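Local coordinates for protein phospholethanolamine N-methyltransferase 2 (Haemonchus contortus, PDB 4KRI) that probably transfers methyl groups from S-adenosylmethionine to phosphomonomethylethanolamine in the nematode pathway to phosphocholine, at residues Glu12-His15 with His16-Gly20; Val141-Leu145 with Asp146-Val150; Val293-Arg296 with Asp297-Gln300; Val369-Met372 with Thr373-Phe376. All blocks are in the same frame, centred on the assembly; numbering follows the deposited sequence.

Contact 1: Glu12-His15 with His16-Gly20; sequences ECLH and HVIKG
The His15 ring has the methyl CD1 of Ile18 over one face and the backbone carbonyl of Lys19 at its edge. The His16 ring lies over the turn before it: Glu12 O sits 3.4 Å from CD2 of His16, beneath the middle of the ring, and Cys13 N lies on the same face. Tyr283 meets the His16 ring edge-to-face. The bond at the His15 edge is nearly straight (164°), His15 ND1 giving its hydrogen to Lys19 O at 2.8 Å, close to the ring plane. Lys19 has positive phi, which turns the chain out of helix 5-18 and brings its carbonyl round to the imidazole. Along the helix, Leu14 O takes two hydrogens, from Ile18 N at 3.1 Å and from Val17 N at 3.0 Å, the second coming from above the carbonyl plane. Ile18 holds CG1 between its own N and carbonyl carbon (chi1 69°), and its CD1 then packs at 3.7 Å on Leu14 CG. A water links Cys13 O to His16 ND1. Lys19 NZ folds back to His16 O at 2.6 Å and has a long, weak ion pair with Glu284. Because ND1 of His15 acts as donor, it must carry a proton; this side chain closes the helix C-terminus by binding a carbonyl that has already left the helical path.

Contact 2: Val141-Leu145 with Asp146-Val150; sequences VNEVL and DSVYV
Val144 O receives two backbone hydrogens, from Ser147 N at 3.2 Å and from Val148 N at 3.4 Å. Both bonds are weak, and the two amides of the first helical turn share this one acceptor. One residue on, Leu145 O has a sounder partner in Tyr149 N, 3.0 Å away, which approaches nearly along the C=O axis with an N-H...O angle of 160°. The side chains follow the same spacing. Tyr149 has its ring on the side of its own backbone N (chi1 -60°), and this carries CD2 to 3.1 Å from Leu145 O, the ring standing obliquely to that oxygen, while CE2 reaches 3.9 Å from Leu145 CB. Val144 CG1 rests 3.7 Å from Ser147 OG. That hydroxyl is held by Asp156 OD2, at the start of the next strand, so the valine methyl leans on an oxygen whose polar need is met from outside. Glu143 brings OE2 no nearer than 4.3 Å to Val148 CG2, a loose touch; its OE1 is bonded to Tyr275 N. Gln9 of helix 5-18 grips the strand end through Glu143 O and Leu145 N. The arrangement is a strand-to-helix turn with Val144 in the N-cap position: strand 132-143 ends, helix 145-151 begins at once, and this short helix leads across to strand 156-166, the antiparallel neighbour of the strand just left, in the N-terminal part of the protein.

Contact 3: Val293-Arg296 with Asp297-Gln300; sequences VFSR and DCIQ. With SAH (S-adenosyl-L-homocysteine), chain D.
Arg296 and Asp297 form the directly bonded side of this turn, their side chains running alongside each other in the same direction. Arg296 NE makes a salt bridge to Asp297 OD2 at 3.0 Å, but the guanidinium and carboxylate planes stand 74° apart, far from a flat two-pronged pairing. A bend at chi2 of Arg296 (77°) brings the guanidinium there, and Pro204 O and Asn210 OD1 hold its NH2 and NH1. Trp424 NE1 and Thr325 OG1 secure the other carboxylate oxygen, OD1. The other side, equally buried, is joined indirectly: one enclosed water bridges Ser295 OG, 2.8 Å away, and Cys298 N. Ser295 OG is also hydrogen-bonded to Ile229 O and touches Cys298 CB at 3.4 Å. Gln300 NE2 turns back to Asp297 O (2.8 Å). S-adenosylhomocysteine lies along the turn, its amino N giving a hydrogen to Arg296 O at 3.1 Å and its ribose O4' lying 3.4 Å from Cys298 SG. Asp297 and Gln300 also belong to the phosphomonomethylethanolamine pocket. Such a loop, leaving the end of strand 290-296 between cofactor and acceptor, is characteristic of the Rossmann-like class I methyltransferase site.

Contact 4: Val369-Met372 with Thr373-Phe376; sequences VENM and TPRF
Asn371 closes an Asx turn with Thr373 at the start of helix 373-389, its carboxamide oxygen serving the helix end just before Met372 in the N-cap position. Among the polar bonds, Asn371 OD1 accepts twice. Thr373 OG1 donates to it at a short 2.5 Å, in the carbonyl plane, and Thr373 N donates at 3.0 Å from above that plane. Asn371 extends its CG anti to the backbone N (chi1 178°), which brings OD1 to both the N and the OG1 of Thr373. Two donors on one oxygen should hold the amide group against rotation. The regular helix pattern starts with Phe376 N to Met372 O, 3.1 Å and 164°. Side-chain carbons also make van der Waals contacts with the backbone: Pro374 CD packs 3.4 Å from Met372 C and 3.8 Å from Asn371 O; a proline is easily housed in this first turn, where its missing N-H costs no helix bond. Arg375 CB leans at 3.5 Å on Met372 O, while its guanidinium leads off to Gln209 and Glu378. Aromatic contacts lie beyond the turn: the Phe376 ring meets those of Tyr327, His422 and Trp424, and comes within about 6 Å of the bound phosphomonomethylethanolamine. Strand 422-430 is also tied to the cap itself, since Thr373 OG1, having given its hydrogen to Asn371 OD1, is hydrogen-bonded as well to the backbone N of Trp424.

How the contacts relate
The four contacts follow one another along the chain. Contacts 1 and 2 lie in the N-terminal part, centres 18 Å apart, and meet where Cys13 SG packs 4.0 Å from Asn142 ND2, helix 5-18 lying against strand 132-143. Contacts 3 and 4 belong to the C-terminal, ligand-binding part, their centres 15 Å apart and nearest atoms about 6 Å. Strands 290-296 and 367-371 are joined through 320-329 and 422-430, and Trp424 reaches both contacts, bonding to Asp297 and to Thr373. Contact 3 holds residues of both the cofactor and acceptor pockets; its centre is 26 Å from that of contact 1, nearest atoms about 16 Å, so the helix end at Lys19 is remote from this part of the site.

Contact 1: Glu12-His15 with His16-Gly20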
# COMPACT_ATOMS: atom_id res chain seq x y z
N GLU A 12 -10.66 15.64 -1.71
CA GLU A 12 -9.71 15.14 -2.71
C GLU A 12 -9.78 13.62 -2.82
O GLU A 12 -9.72 13.07 -3.92
CB GLU A 12 -8.28 15.59 -2.38
CG GLU A 12 -8.05 17.08 -2.59
CD GLU A 12 -6.86 17.61 -1.80
OE1 GLU A 12 -6.20 16.80 -1.12
OE2 GLU A 12 -6.59 18.82 -1.88
N CYS A 13 -9.91 12.94 -1.68
CA CYS A 13 -10.08 11.49 -1.67
C CYS A 13 -11.31 11.06 -2.47
O CYS A 13 -11.27 10.06 -3.21
CB CYS A 13 -10.17 10.95 -0.25
SG CYS A 13 -8.60 11.04 0.65
N LEU A 14 -12.40 11.81 -2.34
CA LEU A 14 -13.62 11.53 -3.09
C LEU A 14 -13.33 11.64 -4.59
O LEU A 14 -13.71 10.78 -5.38
CB LEU A 14 -14.74 12.51 -2.69
CG LEU A 14 -16.02 12.42 -3.52
CD1 LEU A 14 -16.62 11.00 -3.47
CD2 LEU A 14 -17.04 13.46 -3.04
N HIS A 15 -12.62 12.70 -4.97
CA HIS A 15 -12.31 12.90 -6.39
C HIS A 15 -11.31 11.91 -6.99
O HIS A 15 -11.20 11.82 -8.21
CB HIS A 15 -11.92 14.36 -6.66
CG HIS A 15 -13.10 15.28 -6.63
ND1 HIS A 15 -13.95 15.43 -7.71
CD2 HIS A 15 -13.62 16.05 -5.64
CE1 HIS A 15 -14.92 16.27 -7.39
NE2 HIS A 15 -14.74 16.66 -6.15
N HIS A 16 -10.60 11.15 -6.16
CA HIS A 16 -9.79 10.05 -6.70
C HIS A 16 -10.68 9.04 -7.41
O HIS A 16 -10.26 8.41 -8.40
CB HIS A 16 -9.02 9.34 -5.60
CG HIS A 16 -7.94 10.18 -4.99
ND1 HIS A 16 -7.45 9.94 -3.72
CD2 HIS A 16 -7.27 11.25 -5.47
CE1 HIS A 16 -6.51 10.84 -3.45
NE2 HIS A 16 -6.38 11.64 -4.49
N VAL A 17 -11.89 8.86 -6.89
CA VAL A 17 -12.83 7.90 -7.44
C VAL A 17 -13.75 8.52 -8.48
O VAL A 17 -13.92 7.97 -9.57
CB VAL A 17 -13.71 7.28 -6.34
CG1 VAL A 17 -14.62 6.21 -6.93
CG2 VAL A 17 -12.85 6.69 -5.26
N ILE A 18 -14.33 9.68 -8.17
CA ILE A 18 -15.31 10.27 -9.09
C ILE A 18 -14.72 11.23 -10.12
O ILE A 18 -15.43 11.71 -11.01
CB ILE A 18 -16.51 10.91 -8.35
CG1 ILE A 18 -16.08 12.17 -7.60
CG2 ILE A 18 -17.13 9.91 -7.38
CD1 ILE A 18 -17.24 12.97 -7.01
N LYS A 19 -13.42 11.50 -10.00
CA LYS A 19 -12.70 12.27 -11.02
C LYS A 19 -13.25 13.69 -11.18
O LYS A 19 -13.28 14.46 -10.22
CB LYS A 19 -12.71 11.52 -12.36
CG LYS A 19 -12.16 10.11 -12.27
CD LYS A 19 -10.64 10.11 -12.30
CE LYS A 19 -10.08 8.69 -12.34
NZ LYS A 19 -10.01 8.08 -10.98
N GLY A 20 -13.67 14.04 -12.39
CA GLY A 20 -14.14 15.40 -12.65
C GLY A 20 -15.60 15.63 -12.30
O GLY A 20 -16.09 16.76 -12.43
O HOH W 1 -9.31 8.25 -2.34

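Contact 2: Val141-Leu145 with Asp146-Val150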
# COMPACT_ATOMS: atom_id res chain seq x y z
N VAL A 141 -6.56 3.44 1.90
CA VAL A 141 -6.51 4.07 3.21
C VAL A 141 -5.40 5.09 3.14
O VAL A 141 -4.26 4.76 2.80
CB VAL A 141 -6.15 3.08 4.33
CG1 VAL A 141 -6.27 3.80 5.70
CG2 VAL A 141 -7.04 1.86 4.29
N ASN A 142 -5.72 6.34 3.45
CA ASN A 142 -4.72 7.39 3.49
C ASN A 142 -4.57 7.93 4.90
O ASN A 142 -5.44 7.74 5.75
CB ASN A 142 -5.11 8.56 2.59
CG ASN A 142 -4.95 8.24 1.12
OD1 ASN A 142 -3.83 8.25 0.59
ND2 ASN A 142 -6.07 7.99 0.44
N GLU A 143 -3.45 8.61 5.14
CA GLU A 143 -3.30 9.37 6.37
C GLU A 143 -3.81 10.79 6.18
O GLU A 143 -3.62 11.37 5.11
CB GLU A 143 -1.82 9.46 6.77
CG GLU A 143 -1.16 8.13 7.05
CD GLU A 143 0.32 8.29 7.36
OE1 GLU A 143 1.06 8.65 6.43
OE2 GLU A 143 0.75 8.12 8.53
N VAL A 144 -4.43 11.34 7.22
CA VAL A 144 -4.75 12.76 7.24
C VAL A 144 -3.45 13.54 7.38
O VAL A 144 -2.75 13.42 8.39
CB VAL A 144 -5.67 13.12 8.43
CG1 VAL A 144 -5.98 14.62 8.43
CG2 VAL A 144 -6.94 12.31 8.35
N LEU A 145 -3.10 14.31 6.36
CA LEU A 145 -1.76 14.91 6.32
C LEU A 145 -1.62 16.06 7.32
O LEU A 145 -0.53 16.28 7.88
CB LEU A 145 -1.40 15.35 4.89
CG LEU A 145 -1.23 14.16 3.94
CD1 LEU A 145 -1.06 14.63 2.51
CD2 LEU A 145 -0.05 13.31 4.37
N ASP A 146 -2.71 16.78 7.57
CA ASP A 146 -2.69 17.84 8.56
C ASP A 146 -2.23 17.26 9.88
O ASP A 146 -1.49 17.89 10.64
CB ASP A 146 -4.09 18.42 8.71
CG ASP A 146 -4.12 19.65 9.54
OD1 ASP A 146 -3.78 20.74 9.01
OD2 ASP A 146 -4.49 19.55 10.74
N SER A 147 -2.66 16.04 10.17
CA SER A 147 -2.35 15.45 11.47
C SER A 147 -0.88 15.07 11.57
O SER A 147 -0.28 15.17 12.64
CB SER A 147 -3.25 14.24 11.73
OG SER A 147 -4.60 14.68 11.82
N VAL A 148 -0.29 14.65 10.45
CA VAL A 148 1.14 14.37 10.44
C VAL A 148 1.95 15.63 10.69
O VAL A 148 2.86 15.66 11.54
CB VAL A 148 1.58 13.76 9.09
CG1 VAL A 148 3.10 13.61 9.06
CG2 VAL A 148 0.91 12.40 8.86
N TYR A 149 1.61 16.69 9.97
CA TYR A 149 2.46 17.88 9.95
C TYR A 149 2.26 18.83 11.13
O TYR A 149 3.17 19.58 11.45
CB TYR A 149 2.28 18.64 8.63
CG TYR A 149 2.65 17.79 7.44
CD1 TYR A 149 3.85 17.09 7.40
CD2 TYR A 149 1.80 17.69 6.35
CE1 TYR A 149 4.18 16.31 6.30
CE2 TYR A 149 2.12 16.91 5.26
CZ TYR A 149 3.31 16.23 5.23
OH TYR A 149 3.64 15.45 4.12
N VAL A 150 1.08 18.80 11.74
CA VAL A 150 0.75 19.72 12.84
C VAL A 150 0.76 19.02 14.20
O VAL A 150 1.10 19.63 15.23
CB VAL A 150 -0.63 20.39 12.59
CG1 VAL A 150 -1.03 21.29 13.77
CG2 VAL A 150 -0.59 21.20 11.31

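Contact 3: Val293-Arg296 with Asp297-Gln300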
# COMPACT_ATOMS: atom_id res chain seq x y z
N VAL A 293 10.68 7.45 -8.63
CA VAL A 293 9.81 6.35 -8.26
C VAL A 293 10.74 5.18 -8.02
O VAL A 293 11.59 4.85 -8.86
CB VAL A 293 8.81 6.02 -9.37
CG1 VAL A 293 8.09 4.71 -9.07
CG2 VAL A 293 7.78 7.15 -9.50
N PHE A 294 10.61 4.57 -6.86
CA PHE A 294 11.51 3.50 -6.44
C PHE A 294 10.66 2.29 -6.13
O PHE A 294 9.64 2.41 -5.45
CB PHE A 294 12.23 3.95 -5.17
CG PHE A 294 13.22 2.94 -4.63
CD1 PHE A 294 14.28 2.50 -5.41
CD2 PHE A 294 13.10 2.47 -3.33
CE1 PHE A 294 15.20 1.58 -4.90
CE2 PHE A 294 14.02 1.55 -2.81
CZ PHE A 294 15.07 1.11 -3.60
N SER A 295 11.07 1.11 -6.57
CA SER A 295 10.34 -0.09 -6.18
C SER A 295 11.32 -1.19 -5.92
O SER A 295 12.04 -1.60 -6.81
CB SER A 295 9.33 -0.51 -7.23
OG SER A 295 8.60 -1.64 -6.76
N ARG A 296 11.36 -1.67 -4.68
CA ARG A 296 12.38 -2.64 -4.30
C ARG A 296 11.78 -4.02 -4.05
O ARG A 296 11.13 -4.25 -3.01
CB ARG A 296 13.08 -2.11 -3.06
CG ARG A 296 14.20 -2.97 -2.56
CD ARG A 296 15.46 -2.85 -3.39
NE ARG A 296 16.16 -4.12 -3.23
CZ ARG A 296 16.89 -4.41 -2.16
NH1 ARG A 296 17.07 -3.49 -1.22
NH2 ARG A 296 17.45 -5.61 -2.05
N ASP A 297 11.95 -4.92 -5.02
CA ASP A 297 11.57 -6.32 -4.92
C ASP A 297 10.07 -6.50 -4.65
O ASP A 297 9.66 -7.34 -3.85
CB ASP A 297 12.46 -7.01 -3.88
CG ASP A 297 13.93 -6.91 -4.26
OD1 ASP A 297 14.24 -6.94 -5.47
OD2 ASP A 297 14.78 -6.75 -3.36
N CYS A 298 9.29 -5.71 -5.39
CA CYS A 298 7.83 -5.73 -5.31
C CYS A 298 7.19 -6.25 -6.59
O CYS A 298 6.24 -7.03 -6.54
CB CYS A 298 7.33 -4.30 -5.03
SG CYS A 298 5.60 -3.97 -5.50
N ILE A 299 7.70 -5.83 -7.74
CA ILE A 299 6.87 -5.96 -8.94
C ILE A 299 6.75 -7.37 -9.51
O ILE A 299 5.96 -7.58 -10.41
CB ILE A 299 7.18 -4.91 -10.05
CG1 ILE A 299 8.47 -5.24 -10.79
CG2 ILE A 299 7.21 -3.50 -9.46
CD1 ILE A 299 8.58 -4.50 -12.14
N GLN A 300 7.50 -8.33 -8.98
CA GLN A 300 7.23 -9.72 -9.34
C GLN A 300 5.83 -10.16 -8.89
O GLN A 300 5.31 -11.17 -9.35
CB GLN A 300 8.31 -10.68 -8.78
CG GLN A 300 8.30 -10.86 -7.27
CD GLN A 300 9.02 -9.75 -6.54
OE1 GLN A 300 9.90 -9.09 -7.10
NE2 GLN A 300 8.65 -9.54 -5.28
N SAH D . 10.21 -2.55 -0.59
CA SAH D . 10.17 -3.19 0.74
CB SAH D . 9.10 -4.35 0.75
CG SAH D . 9.38 -5.58 -0.11
SD SAH D . 8.03 -6.80 -0.04
C SAH D . 11.52 -3.61 1.19
O SAH D . 12.50 -3.33 0.52
OXT SAH D . 11.66 -4.02 2.33
C5' SAH D . 6.92 -6.47 -1.43
C4' SAH D . 5.81 -5.63 -1.13
O4' SAH D . 5.15 -5.28 -2.38
C3' SAH D . 4.79 -6.36 -0.34
O3' SAH D . 4.61 -5.68 0.88
C2' SAH D . 3.57 -6.32 -1.13
O2' SAH D . 2.41 -6.16 -0.35
C1' SAH D . 3.80 -5.16 -2.05
N9 SAH D . 2.91 -5.17 -3.26
C8 SAH D . 2.76 -6.18 -4.15
N7 SAH D . 1.93 -5.76 -5.11
C5 SAH D . 1.57 -4.48 -4.85
C6 SAH D . 0.74 -3.57 -5.50
N6 SAH D . 0.08 -3.90 -6.67
N1 SAH D . 0.59 -2.34 -4.95
C2 SAH D . 1.22 -2.00 -3.82
N3 SAH D . 2.03 -2.86 -3.17
C4 SAH D . 2.21 -4.10 -3.66
O HOH W 2 9.94 -4.01 -7.45

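Contact 4: Val369-Met372 with Thr373-Phe376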
# COMPACT_ATOMS: atom_id res chain seq x y z
N VAL A 369 19.53 -1.65 -17.73
CA VAL A 369 19.12 -2.91 -17.13
C VAL A 369 20.35 -3.69 -16.69
O VAL A 369 21.41 -3.63 -17.33
CB VAL A 369 18.27 -3.78 -18.08
CG1 VAL A 369 16.89 -3.16 -18.28
CG2 VAL A 369 18.98 -3.99 -19.43
N GLU A 370 20.21 -4.44 -15.60
CA GLU A 370 21.32 -5.27 -15.12
C GLU A 370 20.87 -6.57 -14.49
O GLU A 370 19.91 -6.60 -13.73
CB GLU A 370 22.18 -4.50 -14.12
CG GLU A 370 23.30 -5.34 -13.54
CD GLU A 370 24.37 -4.51 -12.85
OE1 GLU A 370 24.76 -3.47 -13.41
OE2 GLU A 370 24.82 -4.92 -11.76
N ASN A 371 21.58 -7.65 -14.81
CA ASN A 371 21.35 -8.92 -14.16
C ASN A 371 22.20 -8.99 -12.89
O ASN A 371 23.41 -9.18 -12.97
CB ASN A 371 21.71 -10.07 -15.11
CG ASN A 371 21.54 -11.44 -14.47
OD1 ASN A 371 21.04 -11.56 -13.35
ND2 ASN A 371 21.95 -12.48 -15.19
N MET A 372 21.57 -8.81 -11.73
CA MET A 372 22.30 -8.77 -10.46
C MET A 372 22.26 -10.10 -9.75
O MET A 372 22.50 -10.18 -8.54
CB MET A 372 21.73 -7.68 -9.54
CG MET A 372 21.77 -6.30 -10.13
SD MET A 372 21.25 -5.06 -8.91
CE MET A 372 19.60 -5.62 -8.42
N THR A 373 21.97 -11.16 -10.49
CA THR A 373 21.88 -12.48 -9.89
C THR A 373 23.15 -12.91 -9.11
O THR A 373 23.02 -13.54 -8.05
CB THR A 373 21.46 -13.53 -10.92
OG1 THR A 373 20.24 -13.10 -11.53
CG2 THR A 373 21.26 -14.88 -10.27
N PRO A 374 24.36 -12.56 -9.60
CA PRO A 374 25.51 -12.94 -8.78
C PRO A 374 25.55 -12.30 -7.40
O PRO A 374 25.99 -12.95 -6.46
CB PRO A 374 26.70 -12.46 -9.62
CG PRO A 374 26.21 -12.55 -11.03
CD PRO A 374 24.77 -12.11 -10.94
N ARG A 375 25.10 -11.05 -7.27
CA ARG A 375 24.99 -10.43 -5.96
C ARG A 375 23.90 -11.10 -5.12
O ARG A 375 24.07 -11.32 -3.92
CB ARG A 375 24.73 -8.92 -6.09
CG ARG A 375 24.53 -8.20 -4.76
CD ARG A 375 25.77 -8.24 -3.88
NE ARG A 375 25.48 -7.63 -2.59
CZ ARG A 375 25.91 -8.10 -1.42
NH1 ARG A 375 26.66 -9.20 -1.38
NH2 ARG A 375 25.59 -7.48 -0.29
N PHE A 376 22.78 -11.44 -5.76
CA PHE A 376 21.68 -12.13 -5.09
C PHE A 376 22.18 -13.42 -4.47
O PHE A 376 21.84 -13.73 -3.32
CB PHE A 376 20.57 -12.43 -6.11
CG PHE A 376 19.30 -12.96 -5.51
CD1 PHE A 376 18.77 -12.40 -4.36
CD2 PHE A 376 18.61 -14.00 -6.12
CE1 PHE A 376 17.59 -12.88 -3.81
CE2 PHE A 376 17.43 -14.48 -5.58
CZ PHE A 376 16.92 -13.92 -4.42